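Local coordinates for UBP3-associated protein BRE5 (Saccharomyces cerevisiae, PDB 2QIY), which works with the ubiquitin protease UBP3 to cleave ubiquitin, acting on Sec23, this piece being its NTF2-like domain, at residues T46-K51 / M112-T117. Residues are numbered along the deposited sequence; the frame is centred on the assembly and turned at random.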
ATOM      1  N   THR A  46      -3.912 -11.476  -6.375  1.00 20.33           N
ATOM      2  CA  THR A  46      -3.881 -11.634  -7.832  1.00 21.28           C
ATOM      3  C   THR A  46      -4.900 -12.671  -8.318  1.00 20.63           C
ATOM      4  O   THR A  46      -4.845 -13.820  -7.882  1.00 20.74           O
ATOM      5  CB  THR A  46      -2.506 -12.100  -8.212  1.00 21.33           C
ATOM      6  OG1 THR A  46      -1.558 -11.201  -7.588  1.00 25.12           O
ATOM      7  CG2 THR A  46      -2.338 -12.090  -9.765  1.00 23.08           C
ATOM      8  N   ASN A  47      -5.808 -12.263  -9.208  1.00 20.30           N
ATOM      9  CA  ASN A  47      -6.837 -13.187  -9.644  1.00 21.10           C
ATOM     10  C   ASN A  47      -6.336 -14.046 -10.796  1.00 20.74           C
ATOM     11  O   ASN A  47      -6.544 -13.727 -11.977  1.00 21.48           O
ATOM     12  CB  ASN A  47      -8.122 -12.478 -10.055  1.00 20.50           C
ATOM     13  CG  ASN A  47      -9.236 -13.468 -10.355  1.00 22.69           C
ATOM     14  OD1 ASN A  47      -9.068 -14.686 -10.180  1.00 22.15           O
ATOM     15  ND2 ASN A  47     -10.372 -12.957 -10.818  1.00 23.72           N
ATOM     16  N   TYR A  48      -5.661 -15.124 -10.426  1.00 21.61           N
ATOM     17  CA  TYR A  48      -5.102 -16.024 -11.409  1.00 22.58           C
ATOM     18  C   TYR A  48      -6.156 -16.671 -12.317  1.00 23.51           C
ATOM     19  O   TYR A  48      -5.814 -17.141 -13.394  1.00 25.21           O
ATOM     20  CB  TYR A  48      -4.323 -17.107 -10.711  1.00 22.63           C
ATOM     21  CG  TYR A  48      -3.066 -16.655 -10.013  1.00 22.62           C
ATOM     22  CD1 TYR A  48      -2.950 -16.754  -8.643  1.00 22.33           C
ATOM     23  CD2 TYR A  48      -1.966 -16.188 -10.741  1.00 24.62           C
ATOM     24  CE1 TYR A  48      -1.777 -16.373  -7.975  1.00 21.98           C
ATOM     25  CE2 TYR A  48      -0.794 -15.802 -10.097  1.00 24.38           C
ATOM     26  CZ  TYR A  48      -0.703 -15.905  -8.725  1.00 23.88           C
ATOM     27  OH  TYR A  48       0.486 -15.546  -8.124  1.00 24.04           O
ATOM     28  N   GLN A  49      -7.414 -16.686 -11.863  1.00 24.42           N
ATOM     29  CA  GLN A  49      -8.540 -17.299 -12.593  1.00 25.49           C
ATOM     30  C   GLN A  49      -9.124 -16.382 -13.666  1.00 26.02           C
ATOM     31  O   GLN A  49      -9.926 -16.827 -14.507  1.00 25.66           O
ATOM     32  CB  GLN A  49      -9.636 -17.683 -11.582  1.00 25.78           C
ATOM     33  CG  GLN A  49      -9.540 -19.103 -11.053  1.00 27.07           C
ATOM     34  CD  GLN A  49      -8.230 -19.364 -10.392  1.00 28.52           C
ATOM     35  OE1 GLN A  49      -8.025 -19.004  -9.224  1.00 28.87           O
ATOM     36  NE2 GLN A  49      -7.290 -19.935 -11.154  1.00 26.31           N
ATOM     37  N   SER A  50      -8.736 -15.106 -13.669  1.00 25.81           N
ATOM     38  CA  SER A  50      -9.326 -14.171 -14.614  1.00 28.84           C
ATOM     39  C   SER A  50      -8.910 -14.439 -16.061  1.00 30.83           C
ATOM     40  O   SER A  50      -7.737 -14.636 -16.326  1.00 31.50           O
ATOM     41  CB  SER A  50      -8.999 -12.726 -14.248  1.00 28.42           C
ATOM     42  OG  SER A  50      -9.598 -11.864 -15.212  1.00 28.00           O
ATOM     43  N   LYS A  51      -9.879 -14.463 -16.982  1.00 33.40           N
ATOM     44  CA  LYS A  51      -9.606 -14.488 -18.446  1.00 35.70           C
ATOM     45  C   LYS A  51      -8.121 -14.471 -18.923  1.00 37.41           C
ATOM     46  O   LYS A  51      -7.342 -13.492 -18.722  1.00 38.76           O
ATOM     47  CB  LYS A  51     -10.399 -13.395 -19.165  1.00 36.56           C
ATOM     48  CG  LYS A  51      -9.724 -12.044 -19.242  1.00 38.03           C
ATOM     49  CD  LYS A  51     -10.332 -11.029 -18.295  1.00 40.17           C
ATOM     50  CE  LYS A  51      -9.512  -9.726 -18.304  1.00 44.04           C
ATOM     51  NZ  LYS A  51      -9.490  -9.045 -19.643  1.00 46.26           N
ATOM     52  N   MET A 112       6.554  -7.096  -9.642  1.00 20.03           N
ATOM     53  CA  MET A 112       6.276  -8.521  -9.557  1.00 20.16           C
ATOM     54  C   MET A 112       6.153  -9.093 -10.960  1.00 19.87           C
ATOM     55  O   MET A 112       5.666  -8.429 -11.873  1.00 20.00           O
ATOM     56  CB  MET A 112       4.955  -8.714  -8.766  1.00 20.43           C
ATOM     57  CG  MET A 112       4.580 -10.143  -8.540  1.00 20.98           C
ATOM     58  SD  MET A 112       3.171 -10.189  -7.413  1.00 22.78           S
ATOM     59  CE  MET A 112       3.965  -9.735  -5.881  1.00 21.22           C
ATOM     60  N   PHE A 113       6.607 -10.321 -11.148  1.00 19.65           N
ATOM     61  CA  PHE A 113       6.376 -10.998 -12.423  1.00 19.84           C
ATOM     62  C   PHE A 113       6.322 -12.498 -12.160  1.00 21.03           C
ATOM     63  O   PHE A 113       6.460 -12.945 -11.010  1.00 22.06           O
ATOM     64  CB  PHE A 113       7.413 -10.624 -13.487  1.00 19.80           C
ATOM     65  CG  PHE A 113       8.839 -11.045 -13.162  1.00 20.81           C
ATOM     66  CD1 PHE A 113       9.436 -12.084 -13.884  1.00 20.62           C
ATOM     67  CD2 PHE A 113       9.581 -10.371 -12.198  1.00 21.73           C
ATOM     68  CE1 PHE A 113      10.736 -12.473 -13.615  1.00 22.65           C
ATOM     69  CE2 PHE A 113      10.934 -10.754 -11.926  1.00 22.52           C
ATOM     70  CZ  PHE A 113      11.483 -11.800 -12.635  1.00 22.13           C
ATOM     71  N   TRP A 114       6.024 -13.247 -13.209  1.00 20.89           N
ATOM     72  CA  TRP A 114       6.044 -14.702 -13.124  1.00 20.99           C
ATOM     73  C   TRP A 114       6.960 -15.156 -14.242  1.00 21.69           C
ATOM     74  O   TRP A 114       7.234 -14.403 -15.197  1.00 21.50           O
ATOM     75  CB  TRP A 114       4.617 -15.256 -13.267  1.00 21.49           C
ATOM     76  CG  TRP A 114       3.719 -14.877 -12.086  1.00 21.28           C
ATOM     77  CD1 TRP A 114       3.356 -15.688 -11.027  1.00 21.77           C
ATOM     78  CD2 TRP A 114       3.103 -13.616 -11.851  1.00 20.65           C
ATOM     79  NE1 TRP A 114       2.564 -14.993 -10.150  1.00 21.23           N
ATOM     80  CE2 TRP A 114       2.388 -13.718 -10.627  1.00 20.68           C
ATOM     81  CE3 TRP A 114       3.071 -12.396 -12.559  1.00 21.83           C
ATOM     82  CZ2 TRP A 114       1.642 -12.647 -10.100  1.00 22.09           C
ATOM     83  CZ3 TRP A 114       2.339 -11.316 -12.010  1.00 21.23           C
ATOM     84  CH2 TRP A 114       1.651 -11.458 -10.796  1.00 21.36           C
ATOM     85  N   THR A 115       7.471 -16.376 -14.152  1.00 22.13           N
ATOM     86  CA  THR A 115       8.350 -16.877 -15.207  1.00 22.81           C
ATOM     87  C   THR A 115       7.825 -16.520 -16.593  1.00 22.70           C
ATOM     88  O   THR A 115       6.680 -16.852 -16.947  1.00 23.25           O
ATOM     89  CB  THR A 115       8.515 -18.393 -15.081  1.00 22.89           C
ATOM     90  OG1 THR A 115       8.945 -18.683 -13.742  1.00 23.84           O
ATOM     91  CG2 THR A 115       9.526 -18.900 -16.115  1.00 23.52           C
ATOM     92  N   GLY A 116       8.661 -15.785 -17.333  1.00 23.20           N
ATOM     93  CA  GLY A 116       8.380 -15.405 -18.702  1.00 23.99           C
ATOM     94  C   GLY A 116       7.420 -14.242 -18.938  1.00 23.69           C
ATOM     95  O   GLY A 116       7.166 -13.909 -20.107  1.00 23.93           O
ATOM     96  N   THR A 117       6.886 -13.636 -17.873  1.00 22.01           N
ATOM     97  CA  THR A 117       5.936 -12.530 -18.051  1.00 21.86           C
ATOM     98  C   THR A 117       6.623 -11.179 -17.906  1.00 21.16           C
ATOM     99  O   THR A 117       7.726 -11.106 -17.357  1.00 20.59           O
ATOM    100  CB  THR A 117       4.755 -12.548 -17.046  1.00 21.22           C
ATOM    101  OG1 THR A 117       5.160 -12.002 -15.786  1.00 20.16           O
ATOM    102  CG2 THR A 117       4.187 -13.953 -16.877  1.00 22.15           C
TER
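Trp114 reaches from the end of strand 103-114 to the rim of the Tyr48 ring, presenting the pyrrole edge of its indole to the phenol. NE1 of Trp114 donates a hydrogen bond to OH of Tyr48 at 3.0 Å, bent to 146° at the hydrogen, with the oxygen tilted slightly from the indole plane. The two ring planes stand nearly perpendicular, at 88°, and CE2 of Tyr48 lies 3.8 Å from CE2 of Trp114, so apolar packing accompanies the polar bond. Thr46 adds a methyl to both rings: CG2 sits over one face of Tyr48, toward the rim, and meets CZ2 of Trp114 at 4.0 Å. That methyl lies anti to the backbone N of Thr46, which turns it toward the indole.

Each ring rises from a tight turn. Tyr48 occupies the type I turn Asn47-Ser50, where OD1 of Asn47 accepts from the backbone N of Gln49 in an Asx turn. Trp114 opens the type II turn to Thr117, whose OG1 takes an almost straight bond (176°) from the backbone N of Trp114. Leu85 touches both aromatic residues, and Leu60 packs on Trp114.

Within this NTF2-like domain, the contact ties the loop after strand 41-46 to the end of strand 103-114, two strands that are not neighbours in the sheet. The indole N-H of the buried Trp114 thus has a polar partner, and a directional bond supplements the apolar packing.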